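Local coordinates for rhusiopathiae surface protein B (Erysipelothrix rhusiopathiae, PDB 3V10) that probably binds collagen as a cell-wall-anchored surface adhesin, the chain being its collagen-binding region built from two immunoglobulin-like domains, at residues Glu7-Ile21 and Asn138-Ser152. Sequence-based numbering, arbitrary orientation.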
ATOM      1  N   GLU A   7       0.457  -2.164  30.336  1.00 17.17           N
ATOM      2  CA  GLU A   7       1.320  -3.053  31.118  1.00 16.46           C
ATOM      3  C   GLU A   7       2.676  -3.160  30.421  1.00 17.84           C
ATOM      4  O   GLU A   7       2.778  -2.932  29.215  1.00 15.86           O
ATOM      5  CB  GLU A   7       0.697  -4.443  31.223  1.00 16.63           C
ATOM      6  CG  GLU A   7      -0.466  -4.533  32.176  1.00 16.00           C
ATOM      7  CD  GLU A   7      -0.045  -4.243  33.604  1.00 20.27           C
ATOM      8  OE1 GLU A   7       0.068  -3.057  33.961  1.00 22.43           O
ATOM      9  OE2 GLU A   7       0.188  -5.201  34.365  1.00 22.99           O
ATOM     10  N   ALA A   8       3.710  -3.530  31.177  1.00 16.26           N
ATOM     11  CA  ALA A   8       5.062  -3.645  30.637  1.00 14.82           C
ATOM     12  C   ALA A   8       5.373  -5.020  30.047  1.00 15.23           C
ATOM     13  O   ALA A   8       6.352  -5.656  30.436  1.00 15.23           O
ATOM     14  CB  ALA A   8       6.078  -3.308  31.724  1.00 16.30           C
ATOM     15  N   ILE A   9       4.553  -5.468  29.100  1.00 14.25           N
ATOM     16  CA  ILE A   9       4.752  -6.776  28.470  1.00 13.26           C
ATOM     17  C   ILE A   9       5.320  -6.674  27.061  1.00 13.56           C
ATOM     18  O   ILE A   9       5.565  -7.693  26.410  1.00 15.04           O
ATOM     19  CB  ILE A   9       3.425  -7.587  28.387  1.00 13.04           C
ATOM     20  CG1 ILE A   9       2.358  -6.786  27.638  1.00 12.38           C
ATOM     21  CG2 ILE A   9       2.939  -7.937  29.781  1.00 14.22           C
ATOM     22  CD1 ILE A   9       1.196  -7.623  27.159  1.00 11.21           C
ATOM     23  N   PHE A  10       5.548  -5.448  26.601  1.00 13.78           N
ATOM     24  CA  PHE A  10       6.064  -5.218  25.260  1.00 14.79           C
ATOM     25  C   PHE A  10       7.581  -5.106  25.225  1.00 16.78           C
ATOM     26  O   PHE A  10       8.168  -4.135  25.714  1.00 17.27           O
ATOM     27  CB  PHE A  10       5.379  -3.983  24.684  1.00 14.29           C
ATOM     28  CG  PHE A  10       3.880  -4.057  24.787  1.00 13.81           C
ATOM     29  CD1 PHE A  10       3.210  -3.475  25.858  1.00 14.71           C
ATOM     30  CD2 PHE A  10       3.146  -4.798  23.864  1.00 13.71           C
ATOM     31  CE1 PHE A  10       1.831  -3.635  26.011  1.00 12.82           C
ATOM     32  CE2 PHE A  10       1.772  -4.962  24.009  1.00 11.47           C
ATOM     33  CZ  PHE A  10       1.113  -4.381  25.082  1.00 12.60           C
ATOM     34  N   THR A  11       8.194  -6.122  24.620  1.00 19.63           N
ATOM     35  CA  THR A  11       9.645  -6.250  24.518  1.00 20.67           C
ATOM     36  C   THR A  11      10.316  -5.618  23.301  1.00 20.83           C
ATOM     37  O   THR A  11      11.542  -5.498  23.266  1.00 21.37           O
ATOM     38  CB  THR A  11      10.047  -7.736  24.543  1.00 21.19           C
ATOM     39  OG1 THR A  11       9.497  -8.391  23.395  1.00 23.01           O
ATOM     40  CG2 THR A  11       9.518  -8.412  25.802  1.00 23.14           C
ATOM     41  N   GLN A  12       9.534  -5.225  22.300  1.00 20.45           N
ATOM     42  CA  GLN A  12      10.106  -4.620  21.104  1.00 19.08           C
ATOM     43  C   GLN A  12       9.115  -3.687  20.428  1.00 17.74           C
ATOM     44  O   GLN A  12       7.910  -3.935  20.443  1.00 16.26           O
ATOM     45  CB  GLN A  12      10.542  -5.706  20.107  1.00 19.96           C
ATOM     46  CG  GLN A  12      11.716  -6.559  20.583  1.00 21.76           C
ATOM     47  CD  GLN A  12      12.079  -7.668  19.612  1.00 22.62           C
ATOM     48  OE1 GLN A  12      11.418  -7.858  18.589  1.00 27.67           O
ATOM     49  NE2 GLN A  12      13.135  -8.411  19.931  1.00 25.60           N
ATOM     50  N   PHE A  13       9.627  -2.615  19.834  1.00 16.85           N
ATOM     51  CA  PHE A  13       8.777  -1.654  19.143  1.00 17.07           C
ATOM     52  C   PHE A  13       9.582  -0.844  18.138  1.00 18.03           C
ATOM     53  O   PHE A  13      10.593  -0.234  18.491  1.00 18.53           O
ATOM     54  CB  PHE A  13       8.109  -0.716  20.151  1.00 16.45           C
ATOM     55  CG  PHE A  13       7.302   0.377  19.515  1.00 17.48           C
ATOM     56  CD1 PHE A  13       6.383   0.084  18.512  1.00 17.51           C
ATOM     57  CD2 PHE A  13       7.469   1.703  19.905  1.00 17.27           C
ATOM     58  CE1 PHE A  13       5.644   1.096  17.902  1.00 16.87           C
ATOM     59  CE2 PHE A  13       6.730   2.726  19.298  1.00 16.91           C
ATOM     60  CZ  PHE A  13       5.819   2.416  18.295  1.00 17.99           C
ATOM     61  N   ASP A  14       9.132  -0.834  16.888  1.00 17.34           N
ATOM     62  CA  ASP A  14       9.838  -0.096  15.851  1.00 18.79           C
ATOM     63  C   ASP A  14       8.917   0.355  14.721  1.00 18.12           C
ATOM     64  O   ASP A  14       7.946  -0.323  14.389  1.00 19.03           O
ATOM     65  CB  ASP A  14      10.971  -0.957  15.294  1.00 21.26           C
ATOM     66  CG  ASP A  14      11.968  -0.156  14.489  1.00 23.17           C
ATOM     67  OD1 ASP A  14      12.329   0.958  14.928  1.00 26.24           O
ATOM     68  OD2 ASP A  14      12.398  -0.643  13.426  1.00 26.34           O
ATOM     69  N   VAL A  15       9.227   1.509  14.139  1.00 17.78           N
ATOM     70  CA  VAL A  15       8.433   2.062  13.047  1.00 17.21           C
ATOM     71  C   VAL A  15       9.253   2.218  11.771  1.00 18.65           C
ATOM     72  O   VAL A  15      10.379   2.719  11.796  1.00 20.18           O
ATOM     73  CB  VAL A  15       7.863   3.450  13.412  1.00 17.67           C
ATOM     74  CG1 VAL A  15       6.968   3.953  12.284  1.00 16.59           C
ATOM     75  CG2 VAL A  15       7.097   3.374  14.720  1.00 18.66           C
ATOM     76  N   ASN A  16       8.673   1.796  10.654  1.00 18.91           N
ATOM     77  CA  ASN A  16       9.332   1.884   9.357  1.00 19.18           C
ATOM     78  C   ASN A  16       8.317   2.324   8.302  1.00 19.22           C
ATOM     79  O   ASN A  16       7.136   1.992   8.386  1.00 18.47           O
ATOM     80  CB  ASN A  16       9.932   0.524   8.975  1.00 18.87           C
ATOM     81  CG  ASN A  16      11.126   0.142   9.840  1.00 21.70           C
ATOM     82  OD1 ASN A  16      12.209   0.718   9.716  1.00 24.24           O
ATOM     83  ND2 ASN A  16      10.932  -0.828  10.727  1.00 23.57           N
ATOM     84  N   PRO A  17       8.762   3.107   7.306  1.00 17.98           N
ATOM     85  CA  PRO A  17      10.144   3.577   7.157  1.00 19.79           C
ATOM     86  C   PRO A  17      10.460   4.714   8.128  1.00 19.86           C
ATOM     87  O   PRO A  17       9.558   5.348   8.673  1.00 21.19           O
ATOM     88  CB  PRO A  17      10.194   4.023   5.698  1.00 20.13           C
ATOM     89  CG  PRO A  17       8.792   4.525   5.460  1.00 18.87           C
ATOM     90  CD  PRO A  17       7.947   3.472   6.134  1.00 16.76           C
ATOM     91  N   LYS A  18      11.744   4.958   8.359  1.00 22.39           N
ATOM     92  CA  LYS A  18      12.145   6.040   9.246  1.00 22.34           C
ATOM     93  C   LYS A  18      12.474   7.253   8.393  1.00 21.91           C
ATOM     94  O   LYS A  18      12.634   7.138   7.178  1.00 23.43           O
ATOM     95  CB  LYS A  18      13.354   5.629  10.090  1.00 25.41           C
ATOM     96  CG  LYS A  18      13.046   4.517  11.083  1.00 24.32           C
ATOM     97  CD  LYS A  18      14.260   4.178  11.931  1.00 28.29           C
ATOM     98  CE  LYS A  18      13.932   3.111  12.963  1.00 28.01           C
ATOM     99  NZ  LYS A  18      15.134   2.717  13.751  1.00 31.10           N
ATOM    100  N   GLY A  19      12.570   8.415   9.025  1.00 19.57           N
ATOM    101  CA  GLY A  19      12.855   9.626   8.280  1.00 18.51           C
ATOM    102  C   GLY A  19      11.579  10.253   7.745  1.00 17.72           C
ATOM    103  O   GLY A  19      10.478   9.751   7.991  1.00 17.73           O
ATOM    104  N   LEU A  20      11.722  11.350   7.008  1.00 15.89           N
ATOM    105  CA  LEU A  20      10.572  12.045   6.449  1.00 16.05           C
ATOM    106  C   LEU A  20       9.832  11.175   5.438  1.00 16.17           C
ATOM    107  O   LEU A  20      10.405  10.747   4.439  1.00 15.42           O
ATOM    108  CB  LEU A  20      11.024  13.347   5.787  1.00 16.22           C
ATOM    109  CG  LEU A  20       9.974  14.308   5.229  1.00 14.13           C
ATOM    110  CD1 LEU A  20       8.999  14.739   6.327  1.00 13.19           C
ATOM    111  CD2 LEU A  20      10.682  15.520   4.640  1.00 16.71           C
ATOM    112  N   ILE A  21       8.561  10.903   5.711  1.00 13.70           N
ATOM    113  CA  ILE A  21       7.756  10.091   4.813  1.00 14.75           C
ATOM    114  C   ILE A  21       7.197  11.027   3.749  1.00 15.20           C
ATOM    115  O   ILE A  21       6.503  11.994   4.057  1.00 16.42           O
ATOM    116  CB  ILE A  21       6.630   9.375   5.582  1.00 14.38           C
ATOM    117  CG1 ILE A  21       7.256   8.395   6.580  1.00 18.96           C
ATOM    118  CG2 ILE A  21       5.710   8.632   4.610  1.00 16.53           C
ATOM    119  CD1 ILE A  21       6.263   7.719   7.498  1.00 18.77           C
ATOM    120  N   ASN A 138       3.746   5.807  20.526  1.00 14.12           N
ATOM    121  CA  ASN A 138       4.123   4.565  21.183  1.00 14.76           C
ATOM    122  C   ASN A 138       2.888   3.676  21.039  1.00 14.70           C
ATOM    123  O   ASN A 138       2.680   2.741  21.810  1.00 13.36           O
ATOM    124  CB  ASN A 138       4.469   4.778  22.670  1.00 15.17           C
ATOM    125  CG  ASN A 138       3.381   5.507  23.437  1.00 17.00           C
ATOM    126  OD1 ASN A 138       2.239   5.603  22.991  1.00 16.52           O
ATOM    127  ND2 ASN A 138       3.735   6.019  24.615  1.00 17.32           N
ATOM    128  N   LEU A 139       2.082   3.980  20.020  1.00 13.70           N
ATOM    129  CA  LEU A 139       0.841   3.255  19.732  1.00 14.74           C
ATOM    130  C   LEU A 139      -0.100   3.195  20.930  1.00 13.84           C
ATOM    131  O   LEU A 139      -0.968   2.323  21.005  1.00 15.91           O
ATOM    132  CB  LEU A 139       1.137   1.834  19.247  1.00 15.54           C
ATOM    133  CG  LEU A 139       1.742   1.711  17.846  1.00 14.48           C
ATOM    134  CD1 LEU A 139       1.938   0.247  17.495  1.00 16.50           C
ATOM    135  CD2 LEU A 139       0.819   2.389  16.834  1.00 13.35           C
ATOM    136  N   GLY A 140       0.075   4.121  21.866  1.00 13.19           N
ATOM    137  CA  GLY A 140      -0.775   4.146  23.041  1.00 15.83           C
ATOM    138  C   GLY A 140      -0.317   3.230  24.161  1.00 15.41           C
ATOM    139  O   GLY A 140      -0.926   3.196  25.228  1.00 17.96           O
ATOM    140  N   LEU A 141       0.758   2.485  23.931  1.00 13.08           N
ATOM    141  CA  LEU A 141       1.285   1.575  24.945  1.00 12.39           C
ATOM    142  C   LEU A 141       2.188   2.387  25.877  1.00 12.42           C
ATOM    143  O   LEU A 141       3.355   2.651  25.574  1.00 11.39           O
ATOM    144  CB  LEU A 141       2.053   0.440  24.263  1.00 11.85           C
ATOM    145  CG  LEU A 141       1.249  -0.271  23.160  1.00 10.97           C
ATOM    146  CD1 LEU A 141       2.134  -1.266  22.417  1.00 14.24           C
ATOM    147  CD2 LEU A 141       0.047  -0.977  23.768  1.00 11.89           C
ATOM    148  N   GLY A 142       1.617   2.789  27.010  1.00 13.22           N
ATOM    149  CA  GLY A 142       2.317   3.616  27.980  1.00 14.35           C
ATOM    150  C   GLY A 142       3.683   3.206  28.499  1.00 14.86           C
ATOM    151  O   GLY A 142       4.439   4.056  28.973  1.00 13.62           O
ATOM    152  N   SER A 143       4.004   1.921  28.424  1.00 15.11           N
ATOM    153  CA  SER A 143       5.292   1.424  28.912  1.00 14.37           C
ATOM    154  C   SER A 143       6.419   1.695  27.927  1.00 16.41           C
ATOM    155  O   SER A 143       7.599   1.614  28.278  1.00 16.81           O
ATOM    156  CB  SER A 143       5.212  -0.081  29.158  1.00 14.73           C
ATOM    157  OG  SER A 143       5.020  -0.771  27.932  1.00 14.44           O
ATOM    158  N   LEU A 144       6.056   2.020  26.693  1.00 14.23           N
ATOM    159  CA  LEU A 144       7.054   2.261  25.661  1.00 15.80           C
ATOM    160  C   LEU A 144       7.368   3.724  25.422  1.00 16.15           C
ATOM    161  O   LEU A 144       6.509   4.595  25.586  1.00 15.16           O
ATOM    162  CB  LEU A 144       6.594   1.640  24.339  1.00 15.88           C
ATOM    163  CG  LEU A 144       6.250   0.151  24.366  1.00 16.69           C
ATOM    164  CD1 LEU A 144       5.732  -0.268  23.001  1.00 16.79           C
ATOM    165  CD2 LEU A 144       7.482  -0.663  24.754  1.00 17.20           C
ATOM    166  N   ASP A 145       8.613   3.988  25.032  1.00 17.27           N
ATOM    167  CA  ASP A 145       9.028   5.343  24.713  1.00 17.78           C
ATOM    168  C   ASP A 145       8.480   5.628  23.316  1.00 18.74           C
ATOM    169  O   ASP A 145       8.425   4.736  22.469  1.00 18.68           O
ATOM    170  CB  ASP A 145      10.556   5.464  24.688  1.00 19.97           C
ATOM    171  CG  ASP A 145      11.193   5.193  26.039  1.00 23.83           C
ATOM    172  OD1 ASP A 145      10.580   5.542  27.071  1.00 25.44           O
ATOM    173  OD2 ASP A 145      12.317   4.650  26.065  1.00 26.99           O
ATOM    174  N   LYS A 146       8.062   6.861  23.073  1.00 18.38           N
ATOM    175  CA  LYS A 146       7.528   7.214  21.767  1.00 19.57           C
ATOM    176  C   LYS A 146       8.641   7.323  20.733  1.00 19.84           C
ATOM    177  O   LYS A 146       9.781   7.664  21.056  1.00 18.53           O
ATOM    178  CB  LYS A 146       6.783   8.547  21.837  1.00 19.80           C
ATOM    179  CG  LYS A 146       5.586   8.552  22.768  1.00 20.53           C
ATOM    180  CD  LYS A 146       4.883   9.904  22.739  1.00 22.85           C
ATOM    181  CE  LYS A 146       3.729   9.962  23.733  1.00 24.51           C
ATOM    182  NZ  LYS A 146       3.014  11.274  23.671  1.00 25.32           N
ATOM    183  N   GLN A 147       8.305   7.012  19.488  1.00 18.09           N
ATOM    184  CA  GLN A 147       9.252   7.116  18.392  1.00 18.80           C
ATOM    185  C   GLN A 147       8.655   8.136  17.434  1.00 18.33           C
ATOM    186  O   GLN A 147       7.444   8.149  17.214  1.00 18.72           O
ATOM    187  CB  GLN A 147       9.445   5.760  17.713  1.00 21.50           C
ATOM    188  CG  GLN A 147      10.342   4.822  18.510  1.00 22.98           C
ATOM    189  CD  GLN A 147      10.658   3.539  17.772  1.00 24.00           C
ATOM    190  OE1 GLN A 147      10.931   3.553  16.572  1.00 24.95           O
ATOM    191  NE2 GLN A 147      10.640   2.421  18.488  1.00 24.65           N
ATOM    192  N   MET A 148       9.497   9.001  16.879  1.00 17.32           N
ATOM    193  CA  MET A 148       9.010  10.041  15.979  1.00 17.09           C
ATOM    194  C   MET A 148       8.671   9.569  14.574  1.00 16.29           C
ATOM    195  O   MET A 148       9.355   8.731  13.989  1.00 18.16           O
ATOM    196  CB  MET A 148      10.021  11.195  15.878  1.00 16.54           C
ATOM    197  CG  MET A 148       9.682  12.260  14.815  1.00 19.18           C
ATOM    198  SD  MET A 148       8.337  13.430  15.205  1.00 12.97           S
ATOM    199  CE  MET A 148       6.993  12.427  15.251  1.00 24.13           C
ATOM    200  N   ILE A 149       7.590  10.128  14.054  1.00 13.73           N
ATOM    201  CA  ILE A 149       7.126   9.861  12.707  1.00 14.36           C
ATOM    202  C   ILE A 149       6.950  11.240  12.093  1.00 13.36           C
ATOM    203  O   ILE A 149       6.253  12.095  12.652  1.00 13.71           O
ATOM    204  CB  ILE A 149       5.768   9.109  12.694  1.00 13.58           C
ATOM    205  CG1 ILE A 149       5.978   7.653  13.121  1.00 16.81           C
ATOM    206  CG2 ILE A 149       5.135   9.198  11.310  1.00 16.73           C
ATOM    207  CD1 ILE A 149       4.710   6.807  13.098  1.00 15.90           C
ATOM    208  N   THR A 150       7.623  11.466  10.972  1.00 13.69           N
ATOM    209  CA  THR A 150       7.548  12.736  10.265  1.00 14.91           C
ATOM    210  C   THR A 150       6.916  12.489   8.904  1.00 15.14           C
ATOM    211  O   THR A 150       7.411  11.678   8.118  1.00 14.75           O
ATOM    212  CB  THR A 150       8.952  13.354  10.072  1.00 18.32           C
ATOM    213  OG1 THR A 150       9.757  12.481   9.273  1.00 22.57           O
ATOM    214  CG2 THR A 150       9.627  13.551  11.419  1.00 20.34           C
ATOM    215  N   ILE A 151       5.819  13.191   8.636  1.00 13.63           N
ATOM    216  CA  ILE A 151       5.096  13.038   7.384  1.00 14.59           C
ATOM    217  C   ILE A 151       5.054  14.340   6.605  1.00 14.91           C
ATOM    218  O   ILE A 151       4.673  15.382   7.132  1.00 13.80           O
ATOM    219  CB  ILE A 151       3.640  12.577   7.632  1.00 14.78           C
ATOM    220  CG1 ILE A 151       3.631  11.182   8.264  1.00 18.29           C
ATOM    221  CG2 ILE A 151       2.857  12.577   6.318  1.00 15.44           C
ATOM    222  CD1 ILE A 151       2.256  10.722   8.701  1.00 19.97           C
ATOM    223  N   SER A 152       5.445  14.269   5.342  1.00 15.57           N
ATOM    224  CA  SER A 152       5.447  15.443   4.490  1.00 15.36           C
ATOM    225  C   SER A 152       4.055  15.780   3.982  1.00 15.88           C
ATOM    226  O   SER A 152       3.344  14.921   3.457  1.00 15.70           O
ATOM    227  CB  SER A 152       6.371  15.233   3.293  1.00 17.82           C
ATOM    228  OG  SER A 152       6.187  16.269   2.345  1.00 18.96           O
TER
HETATM  229  O   HOH W   1       2.200  -0.434  27.908  1.00 15.70           O
HETATM  230  O   HOH W   2       6.752  -2.888  27.951  1.00 12.64           O
HETATM  231  O   HOH W   3       9.275   9.011  10.226  1.00 13.47           O
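In the N-terminal immunoglobulin-like domain of the adhesin, Ile21 and Ile151 pair as neighbours in parallel strands, while the edge strand 10-16, which pairs with strand 28-35, is flanked by the loop 138-149, two tight turns (138-141 and 141-144) followed by an extended run. The strand pairing rests on two nearly straight bonds: Ile21 N donates to Thr150 O (2.8 Å), and Ser152 N to Ile21 O. Upstream, a water bridges Gly19 O and Thr150 N, taking the place of a direct backbone bond. Ile21 and Ile151 turn their side chains to the same face, where both touch Tyr121 of strand 112-123.

Further along, apolar side chains fill the gap between strand 10-16 and the loop. Val15 CG1 lies 3.7 Å from Ile149 CD1. Phe13, with CG anti to its backbone N (chi1 175°), is directed into the loop, its CE1 beside Leu139 CD1 and its CE2 close to CA of Asn138. Leu144 divides its two methyls: CD1 packs on Phe13 CB, CD2 on Phe10 CB. The Phe10 ring is sandwiched, Leu141 CD1 sitting over the centre of one face, 3.9 Å from the centroid, and Ile9 CG1 against the opposite face, nearer the rim. Two waters link Ser143 to Glu7 O and Phe10 O.

Asn138 braces the loop from within, receiving Gly140 N on OD1 in an Asx turn and donating from ND2 to Leu144 O. Between the two ends, the extended side chain of Gln147 reaches across to the strand; its NE2 meets Phe13 O at 2.7 Å, approaching from above the carbonyl plane with a bent N-H...O angle of 135°.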